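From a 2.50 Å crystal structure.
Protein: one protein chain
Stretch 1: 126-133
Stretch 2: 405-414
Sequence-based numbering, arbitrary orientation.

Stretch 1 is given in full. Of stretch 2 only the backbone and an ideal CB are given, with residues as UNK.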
# COMPACT_ATOMS: atom_id res chain seq x y z
N LEU A 126 21.97 -7.54 -20.16
CA LEU A 126 23.33 -7.32 -19.65
C LEU A 126 23.73 -8.37 -18.64
O LEU A 126 24.80 -8.96 -18.76
CB LEU A 126 23.47 -5.93 -19.02
CG LEU A 126 24.89 -5.65 -18.51
CD1 LEU A 126 25.89 -5.82 -19.64
CD2 LEU A 126 25.02 -4.27 -17.89
N LEU A 127 22.87 -8.63 -17.65
CA LEU A 127 23.17 -9.63 -16.62
C LEU A 127 23.28 -11.07 -17.15
O LEU A 127 24.25 -11.76 -16.83
CB LEU A 127 22.17 -9.58 -15.47
CG LEU A 127 22.31 -10.72 -14.45
CD1 LEU A 127 23.62 -10.62 -13.67
CD2 LEU A 127 21.13 -10.73 -13.50
N THR A 128 22.30 -11.53 -17.93
CA THR A 128 22.35 -12.91 -18.40
C THR A 128 23.29 -13.09 -19.60
O THR A 128 23.57 -14.22 -20.00
CB THR A 128 20.96 -13.53 -18.73
OG1 THR A 128 20.88 -13.80 -20.13
CG2 THR A 128 19.83 -12.61 -18.35
N ARG A 129 23.77 -11.98 -20.15
CA ARG A 129 24.85 -12.03 -21.13
C ARG A 129 26.18 -12.21 -20.40
O ARG A 129 27.01 -13.02 -20.80
CB ARG A 129 24.89 -10.73 -21.95
CG ARG A 129 25.70 -10.79 -23.24
CD ARG A 129 27.19 -10.50 -23.02
NE ARG A 129 27.45 -9.08 -22.78
CZ ARG A 129 28.25 -8.32 -23.53
NH1 ARG A 129 28.88 -8.85 -24.58
NH2 ARG A 129 28.42 -7.04 -23.23
N GLU A 130 26.35 -11.47 -19.31
CA GLU A 130 27.62 -11.41 -18.59
C GLU A 130 27.91 -12.68 -17.80
O GLU A 130 29.05 -12.93 -17.40
CB GLU A 130 27.63 -10.20 -17.65
CG GLU A 130 28.71 -9.19 -17.98
CD GLU A 130 29.02 -9.15 -19.46
OE1 GLU A 130 28.13 -8.81 -20.27
OE2 GLU A 130 30.17 -9.46 -19.82
N VAL A 131 26.87 -13.47 -17.56
CA VAL A 131 27.02 -14.72 -16.83
C VAL A 131 27.13 -15.83 -17.85
O VAL A 131 28.00 -16.69 -17.76
CB VAL A 131 25.81 -14.98 -15.92
CG1 VAL A 131 25.83 -16.41 -15.41
CG2 VAL A 131 25.79 -13.99 -14.75
N PHE A 132 26.25 -15.78 -18.84
CA PHE A 132 26.24 -16.80 -19.88
C PHE A 132 26.72 -16.27 -21.23
O PHE A 132 27.85 -15.79 -21.34
CB PHE A 132 24.86 -17.45 -19.96
CG PHE A 132 24.35 -17.95 -18.63
CD1 PHE A 132 25.05 -18.94 -17.94
CD2 PHE A 132 23.20 -17.44 -18.07
CE1 PHE A 132 24.59 -19.41 -16.71
CE2 PHE A 132 22.73 -17.91 -16.84
CZ PHE A 132 23.43 -18.90 -16.17
N ASP A 133 25.87 -16.35 -22.25
CA ASP A 133 26.21 -15.88 -23.58
C ASP A 133 25.17 -14.90 -24.11
O ASP A 133 24.40 -14.32 -23.34
CB ASP A 133 26.36 -17.06 -24.55
CG ASP A 133 25.09 -17.89 -24.64
OD1 ASP A 133 24.00 -17.30 -24.75
OD2 ASP A 133 25.19 -19.13 -24.61
N UNK A 405 33.07 -18.29 -12.03
CA UNK A 405 32.71 -17.31 -11.02
C UNK A 405 31.36 -16.61 -11.27
O UNK A 405 30.53 -16.58 -10.36
CB UNK A 405 33.82 -16.26 -10.93
N UNK A 406 31.15 -16.04 -12.48
CA UNK A 406 29.85 -15.38 -12.72
C UNK A 406 28.66 -16.29 -12.47
O UNK A 406 27.68 -15.84 -11.85
CB UNK A 406 29.79 -14.86 -14.16
N UNK A 407 28.74 -17.53 -12.92
CA UNK A 407 27.66 -18.49 -12.69
C UNK A 407 27.45 -18.71 -11.19
O UNK A 407 26.32 -18.79 -10.71
CB UNK A 407 27.97 -19.82 -13.38
N UNK A 408 28.54 -18.78 -10.44
CA UNK A 408 28.43 -18.95 -9.00
C UNK A 408 27.75 -17.73 -8.36
O UNK A 408 26.92 -17.86 -7.47
CB UNK A 408 29.81 -19.18 -8.39
N UNK A 409 28.12 -16.54 -8.84
CA UNK A 409 27.56 -15.29 -8.32
C UNK A 409 26.04 -15.29 -8.50
O UNK A 409 25.30 -14.91 -7.60
CB UNK A 409 28.18 -14.08 -9.02
N UNK A 410 25.58 -15.73 -9.66
CA UNK A 410 24.15 -15.75 -9.96
C UNK A 410 23.36 -16.66 -9.01
O UNK A 410 22.30 -16.27 -8.52
CB UNK A 410 23.93 -16.20 -11.41
N UNK A 411 23.89 -17.85 -8.75
CA UNK A 411 23.27 -18.80 -7.83
C UNK A 411 23.13 -18.23 -6.42
O UNK A 411 22.09 -18.39 -5.77
CB UNK A 411 24.09 -20.09 -7.79
N UNK A 412 24.19 -17.57 -5.96
CA UNK A 412 24.24 -16.94 -4.65
C UNK A 412 23.16 -15.87 -4.56
O UNK A 412 22.48 -15.74 -3.54
CB UNK A 412 25.62 -16.34 -4.38
N UNK A 413 23.02 -15.09 -5.62
CA UNK A 413 21.98 -14.08 -5.70
C UNK A 413 20.60 -14.73 -5.60
O UNK A 413 19.75 -14.28 -4.85
CB UNK A 413 22.11 -13.28 -7.00
N UNK A 414 20.41 -15.81 -6.36
CA UNK A 414 19.13 -16.52 -6.39
C UNK A 414 18.77 -17.13 -5.03
O UNK A 414 17.65 -16.98 -4.55
CB UNK A 414 19.17 -17.62 -7.45

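Stretch 2 is helical, and its axis passes that of the helix at 126-131 at 9.6 Å, with an angle of 134° between their N-to-C directions. The groove offered by stretch 1 is lined mainly by Leu127, Val131 and Phe132, so apolar side chains should be favoured wherever CA-to-CB bonds enter it.

At position 405 the ideal CB has nothing of stretch 1 within 5.5 Å, and the backbone makes no demand on its identity. The residue is Phe405, with chi1 t, and its ring does not reach stretch 1.

Position 406 points toward stretch 1 at the place where the backbones come closest, its CA lying 5.0 Å from the CA of Val131. The ideal CB is 3.8 Å from both Glu130 O and Val131 CA, which favours a compact side chain such as alanine, serine, valine or proline. A phi of -55° is compatible with proline, and no backbone N-H of this position is used in a hydrogen bond within the stretch. The residue is Pro406. Its CB packs 3.9 Å from Glu130 O and 4.3 Å from Val131 CG2, while its carbonyl O lies 3.9 Å from that same CG2 and still accepts the helical hydrogen bond from the N of 410.

Position 407 points sideways, its ideal CB 4.5 Å from Val131 CG1 and 4.8 Å from Phe132 CE1. A long side chain could run beside the phenyl ring, so leucine, methionine, glutamine or glutamate would all suit; stretch 1 alone does not select a charge. The residue is Glu407, extended with chi1 and chi2 both t. Its CD lies 4.1 Å from Phe132 CE1, at the ring edge, and its carboxylate oxygens are hydrogen-bonded elsewhere in the structure.

Position 408 points away, leaving its choice open as far as stretch 1 is concerned; it is Met408. Position 409 points toward stretch 1, but its ideal CB finds nothing within 5.5 Å, so a small residue would leave space and a larger one might bridge it. It is Ala409, whose CB remains 6.2 Å from stretch 1.

Position 410 points toward the groove, with its ideal CB 4.4 Å from Val131 CG2 and 5.5 Å from Phe132 CZ. Leucine, isoleucine or methionine could fill the room among these apolar groups. The residue is Leu410, the most extensively covered of the stretch. Its CD1 lies 3.7 Å from Leu127 CD1 and equally 3.7 Å from Val131 CG2, whereas its CD2 approaches Phe132 CE2 at 3.8 Å. Both methyls pack against Val131, Leu410 CD2 lying 4.0 Å from Val131 CG1, while CD1 alone also meets Leu127 and CD2 alone also meets Phe132.

Positions 411 and 412 lie out of reach and are unconstrained by stretch 1; they are Leu411 and Ile412. Position 413 points toward stretch 1 from a distance, so only a long side chain, aliphatic or aromatic, could meet Leu127. It is Trp413, whose CZ3 comes 4.3 Å from Leu127 CD2. Position 414, again out of reach, is Ala414.

Stretch 2 (405-414) FPEMALLIWA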
# COMPACT_ATOMS: atom_id res chain seq x y z
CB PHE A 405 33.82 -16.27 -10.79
CG PHE A 405 33.41 -15.13 -9.89
CD1 PHE A 405 32.94 -13.94 -10.43
CD2 PHE A 405 33.48 -15.25 -8.51
CE1 PHE A 405 32.56 -12.89 -9.62
CE2 PHE A 405 33.10 -14.20 -7.68
CZ PHE A 405 32.64 -13.02 -8.24
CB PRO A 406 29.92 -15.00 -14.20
CG PRO A 406 31.35 -14.80 -14.46
CD PRO A 406 32.06 -15.85 -13.63
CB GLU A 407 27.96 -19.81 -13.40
CG GLU A 407 26.79 -20.79 -13.43
CD GLU A 407 26.94 -21.87 -14.50
OE1 GLU A 407 27.83 -21.74 -15.37
OE2 GLU A 407 26.17 -22.86 -14.46
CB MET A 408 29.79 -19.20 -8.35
CG MET A 408 29.68 -19.57 -6.87
SD MET A 408 31.25 -19.43 -6.00
CE MET A 408 31.72 -17.75 -6.40
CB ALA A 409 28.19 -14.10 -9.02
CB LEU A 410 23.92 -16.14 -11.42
CG LEU A 410 22.71 -15.51 -12.13
CD1 LEU A 410 22.93 -14.02 -12.41
CD2 LEU A 410 22.43 -16.29 -13.40
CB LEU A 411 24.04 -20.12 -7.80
CG LEU A 411 23.53 -21.13 -8.84
CD1 LEU A 411 24.55 -22.24 -9.10
CD2 LEU A 411 22.20 -21.71 -8.38
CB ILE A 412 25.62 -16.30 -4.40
CG1 ILE A 412 26.71 -17.37 -4.30
CG2 ILE A 412 25.63 -15.45 -3.14
CD1 ILE A 412 28.09 -16.81 -4.02
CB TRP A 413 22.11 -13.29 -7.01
CG TRP A 413 20.90 -12.45 -7.36
CD1 TRP A 413 20.37 -11.42 -6.63
CD2 TRP A 413 20.10 -12.56 -8.54
NE1 TRP A 413 19.28 -10.90 -7.29
CE2 TRP A 413 19.10 -11.57 -8.47
CE3 TRP A 413 20.14 -13.40 -9.66
CZ2 TRP A 413 18.14 -11.40 -9.47
CZ3 TRP A 413 19.18 -13.23 -10.66
CH2 TRP A 413 18.20 -12.24 -10.55
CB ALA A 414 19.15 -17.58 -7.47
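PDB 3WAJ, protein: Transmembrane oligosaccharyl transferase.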